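Side-chain contacts in glutamine cyclotransferase (Tannerella forsythia, PDB 6QRO), which probably catalyses the zinc-dependent cyclisation of N-terminal glutamine residues of peptides and proteins to pyroglutamate: residues 38-43 and 58-63; 78-81 and 85-88; 178-181 and 186-189. All blocks are in the same frame, centred on the assembly; numbering follows the deposited sequence.

Contact 1 of 3, residues 38-43 and 58-63; sequences IERQVA and ADYLAG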
ATOM      1  N   ILE A  38       4.352   1.468 -11.552  1.00  8.76           N
ATOM      2  CA  ILE A  38       4.112   0.060 -11.247  1.00  9.10           C
ATOM      3  C   ILE A  38       4.998  -0.826 -12.115  1.00  9.58           C
ATOM      4  O   ILE A  38       5.647  -1.756 -11.625  1.00 12.86           O
ATOM      5  CB  ILE A  38       2.626  -0.294 -11.451  1.00  9.20           C
ATOM      6  CG1 ILE A  38       1.716   0.509 -10.530  1.00 10.50           C
ATOM      7  CG2 ILE A  38       2.389  -1.798 -11.256  1.00  9.67           C
ATOM      8  CD1 ILE A  38       0.210   0.224 -10.817  1.00  9.77           C
ATOM      9  N   GLU A  39       5.017  -0.558 -13.431  1.00 10.45           N
ATOM     10  CA  GLU A  39       5.804  -1.348 -14.371  1.00  7.34           C
ATOM     11  C   GLU A  39       7.280  -1.278 -14.021  1.00  8.91           C
ATOM     12  O   GLU A  39       8.005  -2.271 -14.159  1.00 10.71           O
ATOM     13  CB  GLU A  39       5.560  -0.826 -15.795  1.00 10.47           C
ATOM     14  CG  GLU A  39       5.943  -1.739 -16.984  1.00  9.30           C
ATOM     15  CD  GLU A  39       7.420  -1.727 -17.353  1.00 11.17           C
ATOM     16  OE1 GLU A  39       8.165  -0.789 -16.998  1.00  9.45           O
ATOM     17  OE2 GLU A  39       7.841  -2.684 -18.015  1.00 12.29           O
ATOM     18  N   ARG A  40       7.739  -0.118 -13.548  1.00  7.68           N
ATOM     19  CA  ARG A  40       9.154   0.038 -13.240  1.00 10.37           C
ATOM     20  C   ARG A  40       9.551  -0.821 -12.054  1.00  9.03           C
ATOM     21  O   ARG A  40      10.592  -1.477 -12.087  1.00  8.74           O
ATOM     22  CB  ARG A  40       9.498   1.512 -12.961  1.00 13.60           C
ATOM     23  CG  ARG A  40       9.460   2.445 -14.179  1.00 14.61           C
ATOM     24  CD  ARG A  40      10.711   2.368 -15.056  1.00 12.74           C
ATOM     25  NE  ARG A  40      11.975   2.309 -14.326  1.00 15.09           N
ATOM     26  CZ  ARG A  40      12.789   3.353 -14.138  1.00 19.69           C
ATOM     27  NH1 ARG A  40      13.944   3.208 -13.487  1.00 15.80           N
ATOM     28  NH2 ARG A  40      12.464   4.551 -14.621  1.00 15.01           N
ATOM     29  N   GLN A  41       8.728  -0.828 -11.001  1.00 12.25           N
ATOM     30  CA  GLN A  41       8.987  -1.671  -9.837  1.00  8.61           C
ATOM     31  C   GLN A  41       9.038  -3.144 -10.224  1.00  8.52           C
ATOM     32  O   GLN A  41      10.036  -3.829  -9.987  1.00 11.36           O
ATOM     33  CB  GLN A  41       7.899  -1.446  -8.793  1.00  9.32           C
ATOM     34  CG  GLN A  41       7.797  -0.038  -8.237  1.00  9.06           C
ATOM     35  CD  GLN A  41       6.535   0.140  -7.410  1.00 12.61           C
ATOM     36  OE1 GLN A  41       6.411  -0.438  -6.329  1.00 11.88           O
ATOM     37  NE2 GLN A  41       5.588   0.942  -7.914  1.00  9.77           N
ATOM     38  N   VAL A  42       7.957  -3.641 -10.838  1.00 10.17           N
ATOM     39  CA  VAL A  42       7.848  -5.043 -11.227  1.00  9.42           C
ATOM     40  C   VAL A  42       8.966  -5.413 -12.196  1.00 10.98           C
ATOM     41  O   VAL A  42       9.381  -6.572 -12.257  1.00 11.50           O
ATOM     42  CB  VAL A  42       6.441  -5.324 -11.817  1.00 11.63           C
ATOM     43  CG1 VAL A  42       6.348  -6.720 -12.418  1.00 11.27           C
ATOM     44  CG2 VAL A  42       5.372  -5.153 -10.776  1.00  8.61           C
ATOM     45  N   ALA A  43       9.453  -4.447 -12.990  1.00 12.76           N
ATOM     46  CA  ALA A  43      10.513  -4.723 -13.957  1.00 13.23           C
ATOM     47  C   ALA A  43      11.831  -5.077 -13.291  1.00 12.86           C
ATOM     48  O   ALA A  43      12.699  -5.673 -13.942  1.00 13.13           O
ATOM     49  CB  ALA A  43      10.733  -3.524 -14.884  1.00 13.86           C
ATOM     50  N   ALA A  58      14.368  -0.437  -3.712  1.00 16.55           N
ATOM     51  CA  ALA A  58      14.452   0.501  -2.592  1.00 14.14           C
ATOM     52  C   ALA A  58      15.088   1.829  -3.006  1.00 18.34           C
ATOM     53  O   ALA A  58      14.581   2.904  -2.660  1.00 15.57           O
ATOM     54  CB  ALA A  58      15.237  -0.130  -1.447  1.00 13.66           C
ATOM     55  N   ASP A  59      16.228   1.779  -3.708  1.00 18.26           N
ATOM     56  CA  ASP A  59      16.822   3.017  -4.217  1.00 20.54           C
ATOM     57  C   ASP A  59      15.863   3.737  -5.136  1.00 17.70           C
ATOM     58  O   ASP A  59      15.706   4.960  -5.055  1.00 16.98           O
ATOM     59  CB  ASP A  59      18.139   2.767  -4.967  1.00 20.80           C
ATOM     60  CG  ASP A  59      19.304   2.556  -4.050  1.00 21.87           C
ATOM     61  OD1 ASP A  59      19.225   2.968  -2.884  1.00 25.57           O
ATOM     62  OD2 ASP A  59      20.331   2.016  -4.497  1.00 32.40           O
ATOM     63  N   TYR A  60      15.192   2.987  -6.004  1.00 19.44           N
ATOM     64  CA  TYR A  60      14.323   3.599  -6.993  1.00 18.23           C
ATOM     65  C   TYR A  60      13.164   4.328  -6.322  1.00 18.45           C
ATOM     66  O   TYR A  60      12.885   5.494  -6.634  1.00 18.53           O
ATOM     67  CB  TYR A  60      13.831   2.525  -7.959  1.00 13.07           C
ATOM     68  CG  TYR A  60      12.803   3.027  -8.899  1.00 17.28           C
ATOM     69  CD1 TYR A  60      13.152   3.897  -9.927  1.00 15.82           C
ATOM     70  CD2 TYR A  60      11.481   2.629  -8.786  1.00 17.89           C
ATOM     71  CE1 TYR A  60      12.211   4.366 -10.799  1.00 18.39           C
ATOM     72  CE2 TYR A  60      10.530   3.097  -9.665  1.00 16.55           C
ATOM     73  CZ  TYR A  60      10.901   3.965 -10.661  1.00 16.32           C
ATOM     74  OH  TYR A  60       9.959   4.430 -11.533  1.00 17.91           O
ATOM     75  N   LEU A  61      12.516   3.678  -5.353  1.00 14.31           N
ATOM     76  CA  LEU A  61      11.367   4.287  -4.691  1.00 15.05           C
ATOM     77  C   LEU A  61      11.757   5.541  -3.912  1.00 17.94           C
ATOM     78  O   LEU A  61      11.139   6.596  -4.071  1.00 18.83           O
ATOM     79  CB  LEU A  61      10.732   3.270  -3.756  1.00 15.08           C
ATOM     80  CG  LEU A  61      10.076   2.105  -4.485  1.00 14.75           C
ATOM     81  CD1 LEU A  61       9.508   1.138  -3.456  1.00 11.82           C
ATOM     82  CD2 LEU A  61       8.993   2.658  -5.390  1.00 11.71           C
ATOM     83  N   ALA A  62      12.799   5.451  -3.079  1.00 17.30           N
ATOM     84  CA  ALA A  62      13.243   6.616  -2.317  1.00 14.82           C
ATOM     85  C   ALA A  62      13.739   7.737  -3.230  1.00 16.46           C
ATOM     86  O   ALA A  62      13.452   8.918  -2.991  1.00 16.02           O
ATOM     87  CB  ALA A  62      14.322   6.199  -1.329  1.00 15.76           C
ATOM     88  N   GLY A  63      14.471   7.385  -4.287  1.00 16.34           N
ATOM     89  CA  GLY A  63      14.957   8.396  -5.208  1.00 18.54           C
ATOM     90  C   GLY A  63      13.834   9.193  -5.838  1.00 17.65           C
ATOM     91  O   GLY A  63      13.907  10.420  -5.919  1.00 19.31           O
TER
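The amide nitrogen NE2 of Q41, whose side chain meets L61 across the contact, is hydrogen-bonded to the carbonyl O of Y37, one turn earlier in its own helix, and weakly to that of G136 of helix 132-151. The methyl CD2 of L61 meets the outer half of the glutamine side chain, lying 4.1 Å from the amide carbon CD of Q41 and about equally far from CG, the two side chains meeting nearly at a right angle.

Y60 bridges most of the remaining gap, which is wide: the axes of helix segments 38-43 and 58-63 approach to 10.7 Å and run antiparallel at 156°. A first torsion of 173° sets CG of Y60 anti to its backbone N and sends the ring across to R40. There the phenol OH rests against the base of the arginine chain, 3.3 Å from R40 CB and as close to CG, a contact with carbon. R40 bends at both chi2 and chi3, so that its guanidinium comes back toward the ring obliquely, bringing NH1 to 3.4 Å from Y60 CE1. CE1 sits over the rim of one guanidinium face, and the two planes are inclined by 40°; the groups therefore overlap without stacking flat. At the ring's edge, Q41 CG stands 4.4 Å from Y60 CE2.

No hydrogen bond joins the segments. R40 and Y60 form the outer layer, while the buried Q41 and L61 both touch V139 of helix 132-151, and Q41 also touches L143. L61 also reaches W110 and I92, so helix 52-67 lies against strand 86-96, and helix 31-43 packs beside it over helix 132-151.

Contact 2 of 3, residues 78-81 and 85-88; sequences VLTA and EKLK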
ATOM      1  N   VAL A  78      16.291  -4.958  10.767  1.00 21.42           N
ATOM      2  CA  VAL A  78      16.459  -6.393  10.601  1.00 17.68           C
ATOM      3  C   VAL A  78      15.249  -7.013  11.288  1.00 18.28           C
ATOM      4  O   VAL A  78      15.165  -7.041  12.517  1.00 18.41           O
ATOM      5  CB  VAL A  78      17.785  -6.881  11.203  1.00 18.66           C
ATOM      6  CG1 VAL A  78      18.018  -8.365  10.916  1.00 13.56           C
ATOM      7  CG2 VAL A  78      18.949  -6.044  10.671  1.00 14.67           C
ATOM      8  N   LEU A  79      14.317  -7.514  10.492  1.00 16.41           N
ATOM      9  CA  LEU A  79      13.065  -8.053  10.990  1.00 15.54           C
ATOM     10  C   LEU A  79      13.079  -9.562  10.829  1.00 16.25           C
ATOM     11  O   LEU A  79      13.719 -10.091   9.923  1.00 18.50           O
ATOM     12  CB  LEU A  79      11.874  -7.452  10.247  1.00 16.84           C
ATOM     13  CG  LEU A  79      11.926  -5.927  10.134  1.00 15.96           C
ATOM     14  CD1 LEU A  79      10.698  -5.428   9.400  1.00 17.51           C
ATOM     15  CD2 LEU A  79      12.040  -5.294  11.513  1.00 13.81           C
ATOM     16  N   THR A  80      12.368 -10.251  11.715  1.00 20.28           N
ATOM     17  CA  THR A  80      12.382 -11.708  11.762  1.00 16.80           C
ATOM     18  C   THR A  80      11.083 -12.233  11.164  1.00 18.14           C
ATOM     19  O   THR A  80       9.991 -11.926  11.657  1.00 18.85           O
ATOM     20  CB  THR A  80      12.578 -12.205  13.201  1.00 18.59           C
ATOM     21  OG1 THR A  80      13.803 -11.687  13.724  1.00 18.41           O
ATOM     22  CG2 THR A  80      12.650 -13.722  13.254  1.00 16.69           C
ATOM     23  N   ALA A  81      11.211 -12.999  10.081  1.00 16.67           N
ATOM     24  CA  ALA A  81      10.069 -13.613   9.433  1.00 15.66           C
ATOM     25  C   ALA A  81       9.550 -14.787  10.271  1.00 18.36           C
ATOM     26  O   ALA A  81      10.156 -15.190  11.270  1.00 16.40           O
ATOM     27  CB  ALA A  81      10.445 -14.085   8.025  1.00 15.11           C
ATOM     28  N   GLU A  85      13.984 -16.277   9.746  1.00 15.51           N
ATOM     29  CA  GLU A  85      14.891 -15.552   8.851  1.00 19.75           C
ATOM     30  C   GLU A  85      14.918 -14.059   9.168  1.00 17.76           C
ATOM     31  O   GLU A  85      13.882 -13.443   9.430  1.00 17.94           O
ATOM     32  CB  GLU A  85      14.480 -15.758   7.393  1.00 21.61           C
ATOM     33  CG  GLU A  85      15.253 -16.846   6.674  1.00 16.83           C
ATOM     34  CD  GLU A  85      16.561 -16.347   6.134  1.00 24.50           C
ATOM     35  OE1 GLU A  85      16.544 -15.627   5.112  1.00 27.83           O
ATOM     36  OE2 GLU A  85      17.610 -16.658   6.731  1.00 28.17           O
ATOM     37  N   LYS A  86      16.122 -13.483   9.183  1.00 18.15           N
ATOM     38  CA  LYS A  86      16.304 -12.054   9.421  1.00 19.29           C
ATOM     39  C   LYS A  86      16.154 -11.283   8.108  1.00 17.46           C
ATOM     40  O   LYS A  86      16.908 -11.516   7.158  1.00 15.52           O
ATOM     41  CB  LYS A  86      17.671 -11.773  10.054  1.00 21.54           C
ATOM     42  CG  LYS A  86      17.868 -12.320  11.461  1.00 18.35           C
ATOM     43  CD  LYS A  86      16.817 -11.767  12.416  1.00 19.98           C
ATOM     44  CE  LYS A  86      17.195 -12.005  13.871  1.00 18.83           C
ATOM     45  NZ  LYS A  86      15.986 -12.015  14.726  1.00 14.56           N
ATOM     46  N   LEU A  87      15.159 -10.392   8.048  1.00 14.13           N
ATOM     47  CA  LEU A  87      14.851  -9.638   6.837  1.00 14.31           C
ATOM     48  C   LEU A  87      15.455  -8.240   6.950  1.00 16.20           C
ATOM     49  O   LEU A  87      15.144  -7.492   7.886  1.00 15.98           O
ATOM     50  CB  LEU A  87      13.342  -9.561   6.614  1.00 12.33           C
ATOM     51  CG  LEU A  87      12.666 -10.939   6.589  1.00 13.25           C
ATOM     52  CD1 LEU A  87      11.185 -10.829   6.328  1.00  9.85           C
ATOM     53  CD2 LEU A  87      13.355 -11.885   5.612  1.00 12.45           C
ATOM     54  N   LYS A  88      16.282  -7.885   5.968  1.00 13.77           N
ATOM     55  CA  LYS A  88      16.916  -6.573   5.887  1.00 17.94           C
ATOM     56  C   LYS A  88      15.943  -5.650   5.169  1.00 16.71           C
ATOM     57  O   LYS A  88      15.967  -5.513   3.940  1.00 14.94           O
ATOM     58  CB  LYS A  88      18.248  -6.681   5.153  1.00 19.99           C
ATOM     59  CG  LYS A  88      19.123  -7.791   5.688  1.00 16.10           C
ATOM     60  CD  LYS A  88      19.742  -7.486   7.027  1.00 16.80           C
ATOM     61  CE  LYS A  88      20.818  -8.532   7.338  1.00 17.67           C
ATOM     62  NZ  LYS A  88      22.204  -7.978   7.438  1.00 21.46           N
TER
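L79 and L87 face each other as an antiparallel hydrogen-bonded pair, and both of their backbone polar groups are satisfied across the hairpin. L79 N donates to L87 O over 2.7 Å with an N-H...O angle of 167°, while the return bond from L87 N to L79 O is modelled so short that its length is doubtful. Two residues nearer the turn, A81 N donates to E85 O over 2.8 Å, in the plane of that carbonyl. CA-H...O contacts supplement these bonds: L87 O also receives V78 CA at 3.2 Å, and E85 O receives T80 CA at 3.3 Å.

The groups of strand 86-88 that point away from strand 78-80 find a different partner. N50 uses both ends of its amide there, ND2 donating to K86 O and OD1 accepting from K88 N; E85 N is taken by OD1 of N83, within the turn.

On one face lie V78, T80, K86 and K88. The chain of K86 bends at chi2 (-58°) and comes back over the neighbouring strand, which brings its NZ to the hydroxyl OG1 of T80, although the modelled separation is too short to be trusted. Its start is packed by V78, whose CG1 lies 3.5 Å from K86 CB. On the other face L87 CD1 touches A81 CB at 3.7 Å.

This is the turn end of the beta hairpin at one margin of the mixed sheet, strand 71-80 being outermost. L79 and L87 both rest on L184 of helix 184-191, and Y168 covers A81 and L87 from a loop.

Contact 3 of 3, residues 178-181 and 186-189; sequences KPDT and SQFW. With SO4 (sulfate ion), chain F.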
ATOM      1  N   LYS A 178       1.524 -18.561  13.822  1.00 24.16           N
ATOM      2  CA  LYS A 178       2.189 -17.578  14.653  1.00 18.72           C
ATOM      3  C   LYS A 178       1.513 -16.238  14.398  1.00 22.50           C
ATOM      4  O   LYS A 178       1.149 -15.942  13.252  1.00 20.50           O
ATOM      5  CB  LYS A 178       3.673 -17.492  14.290  1.00 23.23           C
ATOM      6  CG  LYS A 178       4.500 -18.754  14.507  1.00 22.71           C
ATOM      7  CD  LYS A 178       5.972 -18.404  14.327  1.00 22.70           C
ATOM      8  CE  LYS A 178       6.924 -19.330  15.050  1.00 23.64           C
ATOM      9  NZ  LYS A 178       8.354 -18.980  14.755  1.00 22.69           N
ATOM     10  N   PRO A 179       1.314 -15.413  15.422  1.00 23.64           N
ATOM     11  CA  PRO A 179       0.687 -14.106  15.202  1.00 19.33           C
ATOM     12  C   PRO A 179       1.656 -13.093  14.605  1.00 17.84           C
ATOM     13  O   PRO A 179       2.877 -13.203  14.727  1.00 21.08           O
ATOM     14  CB  PRO A 179       0.250 -13.683  16.611  1.00 21.04           C
ATOM     15  CG  PRO A 179       1.263 -14.347  17.520  1.00 17.33           C
ATOM     16  CD  PRO A 179       1.571 -15.671  16.853  1.00 23.29           C
ATOM     17  N   ASP A 180       1.073 -12.097  13.927  1.00 21.12           N
ATOM     18  CA  ASP A 180       1.780 -10.881  13.502  1.00 18.17           C
ATOM     19  C   ASP A 180       2.974 -11.194  12.599  1.00 15.09           C
ATOM     20  O   ASP A 180       4.015 -10.539  12.685  1.00 15.47           O
ATOM     21  CB  ASP A 180       2.225 -10.026  14.704  1.00 18.23           C
ATOM     22  CG  ASP A 180       1.070  -9.692  15.661  1.00 17.90           C
ATOM     23  OD1 ASP A 180      -0.047  -9.449  15.173  1.00 18.62           O
ATOM     24  OD2 ASP A 180       1.281  -9.650  16.896  1.00 17.92           O
ATOM     25  N   THR A 181       2.871 -12.224  11.755  1.00 15.04           N
ATOM     26  CA  THR A 181       3.965 -12.513  10.836  1.00 14.63           C
ATOM     27  C   THR A 181       3.860 -11.723   9.535  1.00 15.22           C
ATOM     28  O   THR A 181       4.816 -11.724   8.750  1.00 13.93           O
ATOM     29  CB  THR A 181       4.069 -14.014  10.560  1.00 13.51           C
ATOM     30  OG1 THR A 181       2.896 -14.494   9.898  1.00 17.21           O
ATOM     31  CG2 THR A 181       4.237 -14.742  11.861  1.00 17.63           C
ATOM     32  N   SER A 186       5.414  -2.354   8.944  1.00 10.19           N
ATOM     33  CA  SER A 186       4.493  -1.410   9.568  1.00 11.75           C
ATOM     34  C   SER A 186       4.472  -1.563  11.081  1.00 14.52           C
ATOM     35  O   SER A 186       4.278  -0.578  11.800  1.00 12.52           O
ATOM     36  CB  SER A 186       3.091  -1.593   8.992  1.00 13.74           C
ATOM     37  OG  SER A 186       2.693  -2.957   8.977  1.00 13.70           O
ATOM     38  N   GLN A 187       4.718  -2.774  11.578  1.00 17.05           N
ATOM     39  CA  GLN A 187       4.876  -2.971  13.010  1.00 14.01           C
ATOM     40  C   GLN A 187       6.089  -2.195  13.535  1.00 15.33           C
ATOM     41  O   GLN A 187       6.006  -1.515  14.562  1.00 19.52           O
ATOM     42  CB  GLN A 187       5.017  -4.461  13.290  1.00 13.18           C
ATOM     43  CG  GLN A 187       3.727  -5.256  13.288  1.00 10.99           C
ATOM     44  CD  GLN A 187       3.993  -6.718  13.578  1.00 14.79           C
ATOM     45  OE1 GLN A 187       4.403  -7.075  14.689  1.00 14.56           O
ATOM     46  NE2 GLN A 187       3.801  -7.574  12.573  1.00 15.70           N
ATOM     47  N   PHE A 188       7.226  -2.282  12.832  1.00 13.01           N
ATOM     48  CA  PHE A 188       8.433  -1.577  13.266  1.00 14.32           C
ATOM     49  C   PHE A 188       8.222  -0.076  13.302  1.00 16.88           C
ATOM     50  O   PHE A 188       8.457   0.566  14.330  1.00 18.67           O
ATOM     51  CB  PHE A 188       9.603  -1.893  12.338  1.00 13.41           C
ATOM     52  CG  PHE A 188      10.888  -1.159  12.697  1.00 18.42           C
ATOM     53  CD1 PHE A 188      11.645  -1.536  13.776  1.00 18.84           C
ATOM     54  CD2 PHE A 188      11.331  -0.088  11.932  1.00 17.42           C
ATOM     55  CE1 PHE A 188      12.824  -0.860  14.096  1.00 22.74           C
ATOM     56  CE2 PHE A 188      12.506   0.589  12.246  1.00 16.35           C
ATOM     57  CZ  PHE A 188      13.250   0.205  13.324  1.00 19.24           C
ATOM     58  N   TRP A 189       7.736   0.492  12.193  1.00 16.98           N
ATOM     59  CA  TRP A 189       7.575   1.938  12.088  1.00 13.71           C
ATOM     60  C   TRP A 189       6.551   2.447  13.084  1.00 15.41           C
ATOM     61  O   TRP A 189       6.762   3.478  13.724  1.00 15.60           O
ATOM     62  CB  TRP A 189       7.166   2.329  10.667  1.00 12.94           C
ATOM     63  CG  TRP A 189       6.891   3.794  10.510  1.00 14.57           C
ATOM     64  CD1 TRP A 189       7.791   4.793  10.235  1.00 12.82           C
ATOM     65  CD2 TRP A 189       5.625   4.436  10.693  1.00 12.84           C
ATOM     66  NE1 TRP A 189       7.147   6.007  10.208  1.00 14.00           N
ATOM     67  CE2 TRP A 189       5.820   5.814  10.495  1.00 14.11           C
ATOM     68  CE3 TRP A 189       4.346   3.976  11.007  1.00 13.19           C
ATOM     69  CZ2 TRP A 189       4.785   6.728  10.586  1.00 15.47           C
ATOM     70  CZ3 TRP A 189       3.316   4.886  11.093  1.00 15.93           C
ATOM     71  CH2 TRP A 189       3.541   6.247  10.872  1.00 17.72           C
TER
HETATM   72  S   SO4 F 402      -2.723 -12.271  12.604  1.00 20.59           S
HETATM   73  O1  SO4 F 402      -3.537 -11.140  12.174  1.00 19.01           O
HETATM   74  O2  SO4 F 402      -2.101 -11.973  13.890  1.00 21.76           O
HETATM   75  O3  SO4 F 402      -1.668 -12.552  11.622  1.00 16.86           O
HETATM   76  O4  SO4 F 402      -3.617 -13.422  12.719  1.00 28.45           O
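D180 adopts a left-handed backbone conformation (phi 59°, psi 35°) and presents its carbonyl O to the side chain of Q187. It lies in the loop that leads into helix 184-191 of the alpha/beta fold of the M28 peptidase family. The CA atoms of D180 and Q187 remain 8.5 Å apart, and the glutamine, extended beyond CG, spans that gap. Its NE2 donates to D180 O at 3.0 Å, with a nearly straight N-H...O angle of 167°. The acceptor lies in the plane of the glutamine amide, yet the donor stands well above the carbonyl plane of D180, so the bond is straight at the nitrogen and poorly aimed at the oxygen. NE2 also has weak bonds to W182 O and C183 O, carbonyls that lie between the two segments.

The same amide lies beside D180 CB, with OE1 at 3.7 Å from it. The carboxylate of D180 is engaged elsewhere, its OD1 hydrogen-bonded to the hydroxyl of Y260 on helix 257-265, which also touches Q187. A sulfate ion, probably from the crystallisation liquor, is bound by Y177 OH and by the backbone D180 N, which lies 3.2 Å from sulfate O2.

The contacts follow one another along the chain without overlapping. Contact 1 lies apart, its centre 21 Å from that of contact 2 and 24 Å from that of contact 3, whereas the centres of contacts 2 and 3 are 11 Å apart and their atoms meet, L79 CD2 packing on F188 CB at 4.3 Å. Strand 86-96 relates all three: its start forms contact 2, I92 meets the helix 52-67 of contact 1, and the flanking N91 and V93 touch the helix 184-191 of contact 3. Since side chains alternate along a strand, the two helices cover opposite faces of the sheet, giving a three-layer alpha/beta/alpha build around this margin of the zinc-binding protein.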